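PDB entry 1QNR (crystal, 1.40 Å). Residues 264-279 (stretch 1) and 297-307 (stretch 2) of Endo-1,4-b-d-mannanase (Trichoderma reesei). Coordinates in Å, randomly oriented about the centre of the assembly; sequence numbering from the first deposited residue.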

# COMPACT_ATOMS: atom_id res chain seq x y z
N ALA A 264 -2.69 15.62 -11.73
CA ALA A 264 -3.75 14.75 -12.20
C ALA A 264 -4.77 14.39 -11.09
O ALA A 264 -6.00 14.41 -11.32
CB ALA A 264 -3.12 13.47 -12.80
N CYS A 265 -4.29 14.19 -9.85
CA CYS A 265 -5.22 14.00 -8.72
C CYS A 265 -6.05 15.27 -8.48
O CYS A 265 -7.29 15.18 -8.42
CB CYS A 265 -4.44 13.65 -7.43
SG CYS A 265 -3.93 11.93 -7.30
N LEU A 266 -5.42 16.44 -8.46
CA LEU A 266 -6.15 17.72 -8.20
C LEU A 266 -7.11 17.99 -9.35
O LEU A 266 -8.27 18.46 -9.05
CB LEU A 266 -5.09 18.83 -8.03
CG LEU A 266 -5.71 20.24 -7.71
CD1 LEU A 266 -6.53 20.24 -6.43
CD2 LEU A 266 -4.53 21.22 -7.70
N ALA A 267 -6.79 17.64 -10.60
CA ALA A 267 -7.79 17.77 -11.71
C ALA A 267 -8.99 16.88 -11.51
O ALA A 267 -10.11 17.26 -11.96
CB ALA A 267 -7.12 17.53 -13.06
N ALA A 268 -8.87 15.71 -10.90
CA ALA A 268 -9.98 14.83 -10.60
C ALA A 268 -10.67 15.20 -9.28
O ALA A 268 -11.62 14.47 -8.82
CB ALA A 268 -9.49 13.36 -10.58
N GLY A 269 -10.27 16.25 -8.56
CA GLY A 269 -10.89 16.69 -7.35
C GLY A 269 -10.53 15.93 -6.07
O GLY A 269 -11.30 16.04 -5.10
N LYS A 270 -9.41 15.17 -6.11
CA LYS A 270 -9.04 14.24 -5.01
C LYS A 270 -7.59 14.37 -4.59
O LYS A 270 -6.76 14.90 -5.36
CB LYS A 270 -9.18 12.78 -5.59
CG LYS A 270 -10.62 12.49 -6.03
CD LYS A 270 -10.70 11.05 -6.67
CE LYS A 270 -12.10 10.86 -7.21
NZ LYS A 270 -12.40 9.52 -7.78
N PRO A 271 -7.22 13.96 -3.37
CA PRO A 271 -5.80 13.93 -2.97
C PRO A 271 -5.06 12.78 -3.64
O PRO A 271 -5.66 11.78 -4.07
CB PRO A 271 -5.85 13.64 -1.44
CG PRO A 271 -7.31 13.51 -1.10
CD PRO A 271 -8.13 13.40 -2.34
N CYS A 272 -3.73 12.97 -3.73
CA CYS A 272 -2.83 11.88 -4.09
C CYS A 272 -1.98 11.51 -2.86
O CYS A 272 -1.65 12.33 -1.98
CB CYS A 272 -1.76 12.40 -5.06
SG CYS A 272 -1.88 11.92 -6.81
N VAL A 273 -1.61 10.20 -2.76
CA VAL A 273 -0.65 9.69 -1.75
C VAL A 273 0.58 9.16 -2.50
O VAL A 273 0.47 8.28 -3.38
CB VAL A 273 -1.25 8.58 -0.85
CG1 VAL A 273 -0.20 7.99 0.13
CG2 VAL A 273 -2.42 9.15 -0.02
N PHE A 274 1.74 9.71 -2.13
CA PHE A 274 3.06 9.29 -2.66
C PHE A 274 3.43 8.04 -1.81
O PHE A 274 4.02 8.19 -0.72
CB PHE A 274 4.02 10.46 -2.52
CG PHE A 274 5.45 10.35 -2.94
CD1 PHE A 274 5.83 9.36 -3.86
CD2 PHE A 274 6.42 11.23 -2.46
CE1 PHE A 274 7.18 9.33 -4.28
CE2 PHE A 274 7.76 11.19 -2.85
CZ PHE A 274 8.12 10.23 -3.79
N GLU A 275 2.96 6.87 -2.23
CA GLU A 275 2.80 5.70 -1.34
C GLU A 275 4.01 4.81 -1.17
O GLU A 275 4.06 4.07 -0.17
CB GLU A 275 1.60 4.89 -1.90
CG GLU A 275 1.22 3.64 -1.07
CD GLU A 275 0.04 2.88 -1.68
OE1 GLU A 275 0.14 2.38 -2.82
OE2 GLU A 275 -0.97 2.73 -0.89
N GLU A 276 4.97 4.84 -2.12
CA GLU A 276 6.25 4.15 -1.96
C GLU A 276 7.34 4.93 -2.66
O GLU A 276 7.05 5.44 -3.77
CB GLU A 276 6.29 2.73 -2.57
CG GLU A 276 5.33 1.66 -2.02
CD GLU A 276 5.53 0.33 -2.65
OE1 GLU A 276 6.57 0.12 -3.37
OE2 GLU A 276 4.69 -0.60 -2.54
N TYR A 277 8.56 4.95 -2.14
CA TYR A 277 9.69 5.53 -2.90
C TYR A 277 11.01 5.08 -2.25
O TYR A 277 11.07 4.84 -1.04
CB TYR A 277 9.63 7.06 -2.96
CG TYR A 277 9.55 7.78 -1.64
CD1 TYR A 277 10.67 8.18 -0.88
CD2 TYR A 277 8.30 8.14 -1.07
CE1 TYR A 277 10.56 8.87 0.31
CE2 TYR A 277 8.18 8.82 0.12
CZ TYR A 277 9.31 9.20 0.85
OH TYR A 277 9.21 9.88 2.06
N GLY A 278 12.07 5.05 -3.07
CA GLY A 278 13.40 4.77 -2.48
C GLY A 278 14.46 5.04 -3.54
O GLY A 278 14.21 4.89 -4.76
N ALA A 279 15.67 5.30 -3.06
CA ALA A 279 16.89 5.41 -3.91
C ALA A 279 17.92 4.46 -3.34
O ALA A 279 18.22 4.53 -2.14
CB ALA A 279 17.41 6.86 -3.89
N THR A 297 3.61 20.71 -3.02
CA THR A 297 2.88 20.63 -4.28
C THR A 297 1.40 20.43 -4.03
O THR A 297 0.92 19.48 -3.35
CB THR A 297 3.42 19.52 -5.19
OG1 THR A 297 4.80 19.74 -5.54
CG2 THR A 297 2.71 19.49 -6.53
N ARG A 298 0.58 21.36 -4.56
CA ARG A 298 -0.88 21.23 -4.41
C ARG A 298 -1.41 19.90 -5.00
O ARG A 298 -0.96 19.53 -6.10
CB ARG A 298 -1.55 22.43 -5.14
CG ARG A 298 -1.57 23.68 -4.24
CD ARG A 298 -2.78 23.68 -3.32
NE ARG A 298 -4.14 23.40 -3.83
CZ ARG A 298 -5.17 23.24 -2.97
NH1 ARG A 298 -4.94 23.38 -1.64
NH2 ARG A 298 -6.40 22.91 -3.33
N GLY A 299 -2.36 19.26 -4.29
CA GLY A 299 -2.86 17.95 -4.78
C GLY A 299 -2.25 16.83 -3.94
O GLY A 299 -2.88 15.76 -3.87
N MET A 300 -1.13 17.02 -3.24
CA MET A 300 -0.56 15.96 -2.42
C MET A 300 -1.16 15.93 -1.01
O MET A 300 -1.24 16.97 -0.34
CB MET A 300 0.96 16.09 -2.25
CG MET A 300 1.71 15.95 -3.57
SD MET A 300 1.40 14.39 -4.47
CE MET A 300 1.58 13.21 -3.08
N GLY A 301 -1.61 14.78 -0.53
CA GLY A 301 -2.08 14.62 0.83
C GLY A 301 -1.15 14.00 1.80
O GLY A 301 -1.27 14.18 3.04
N GLY A 302 -0.13 13.28 1.31
CA GLY A 302 0.90 12.73 2.28
C GLY A 302 1.88 11.85 1.46
O GLY A 302 1.72 11.66 0.27
N ASP A 303 2.90 11.33 2.20
CA ASP A 303 3.93 10.46 1.58
C ASP A 303 4.42 9.39 2.55
O ASP A 303 4.32 9.56 3.78
CB ASP A 303 5.16 11.26 1.06
CG ASP A 303 6.02 11.78 2.24
OD1 ASP A 303 6.92 11.05 2.72
OD2 ASP A 303 5.81 12.95 2.63
N MET A 304 4.83 8.22 1.98
CA MET A 304 5.25 7.04 2.79
C MET A 304 6.46 6.43 2.15
O MET A 304 6.40 5.79 1.06
CB MET A 304 4.09 5.99 2.82
CG MET A 304 2.78 6.67 3.31
SD MET A 304 1.27 5.68 3.22
CE MET A 304 1.64 4.52 4.49
N PHE A 305 7.63 6.53 2.79
CA PHE A 305 8.84 5.93 2.23
C PHE A 305 8.79 4.40 2.29
O PHE A 305 8.14 3.80 3.18
CB PHE A 305 10.12 6.46 2.92
CG PHE A 305 10.26 6.16 4.41
CD1 PHE A 305 9.65 6.95 5.37
CD2 PHE A 305 10.94 5.00 4.82
CE1 PHE A 305 9.86 6.69 6.73
CE2 PHE A 305 11.10 4.74 6.21
CZ PHE A 305 10.52 5.55 7.15
N TRP A 306 9.51 3.75 1.33
CA TRP A 306 9.77 2.31 1.40
C TRP A 306 11.20 2.13 1.88
O TRP A 306 12.14 2.57 1.13
CB TRP A 306 9.55 1.64 -0.01
CG TRP A 306 9.79 0.15 0.09
CD1 TRP A 306 11.00 -0.51 0.03
CD2 TRP A 306 8.79 -0.89 0.24
NE1 TRP A 306 10.81 -1.87 0.17
CE2 TRP A 306 9.44 -2.14 0.28
CE3 TRP A 306 7.38 -0.85 0.32
CZ2 TRP A 306 8.78 -3.34 0.45
CZ3 TRP A 306 6.69 -2.08 0.41
CH2 TRP A 306 7.37 -3.32 0.50
N GLN A 307 11.52 1.64 3.10
CA GLN A 307 10.55 1.06 4.04
C GLN A 307 11.15 1.12 5.45
O GLN A 307 12.37 1.33 5.64
CB GLN A 307 10.28 -0.43 3.72
CG GLN A 307 11.55 -1.36 3.81
CD GLN A 307 11.19 -2.85 3.72
OE1 GLN A 307 10.16 -3.36 4.14
NE2 GLN A 307 12.16 -3.66 3.16

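Two parallel strands, beginning at Cys-272 and Met-300, lie edge to edge in one chain, their axes 4.7 Å apart at closest and 6° from parallel; together the stretches bury 843 Å². Stretch 2 enters through a type II turn from Thr-297 to Met-300. At the exposed Arg-298, NH2 lies 4.1 Å from Leu-266 CD1. Gly-299 packs its CA 4.0 Å from Leu-266 CB; at its phi/psi of 103/-21 a CB would jam against the carbonyl O of Arg-298, which calls for glycine, and it would sit a tight 3.3 Å from Leu-266 CB. Its carbonyl O accepts the first strand bond, from Cys-272 N (2.9 Å). Met-300, with all three chi angles m, curls its side chain over the neighbouring strand, placing SD 3.8 Å from Cys-272 CB and CE 3.7 Å from Phe-274 CB. That Cys-272 is tied to Cys-265 by a disulfide (SG to SG, 2.1 Å), which pins the strand to the preceding helix. Gly-301 N donates to Cys-272 O (2.8 Å); a CB here would crowd Pro-271 CB at 3.4 Å. Gly-302 O accepts a hydrogen bond from Phe-274 N (3.1 Å). Asp-303 shares a sheet face with Phe-274, whose ring carbon CD2 lies 3.7 Å from Asp-303 CB, and its OD1 accepts a hydrogen bond from Tyr-277 OH (2.7 Å), so a buried carboxylate meets a buried hydroxyl. Met-304 N donates to Phe-274 O (2.8 Å), while Met-304 SD lies 4.1 Å from Val-273 CG1, an apolar contact. Phe-305 lays its CA over one face of the Tyr-277 ring, 3.7 Å from the ring centroid, and its CB reaches Tyr-277 CZ at 3.5 Å; the tyrosine thus combines apolar packing with its polar tip. Trp-306 N donates to Tyr-277 O (3.0 Å), and its indole CE3 lies 3.7 Å from Glu-276 CD. Gln-307, after a cis peptide, makes no contact with stretch 1.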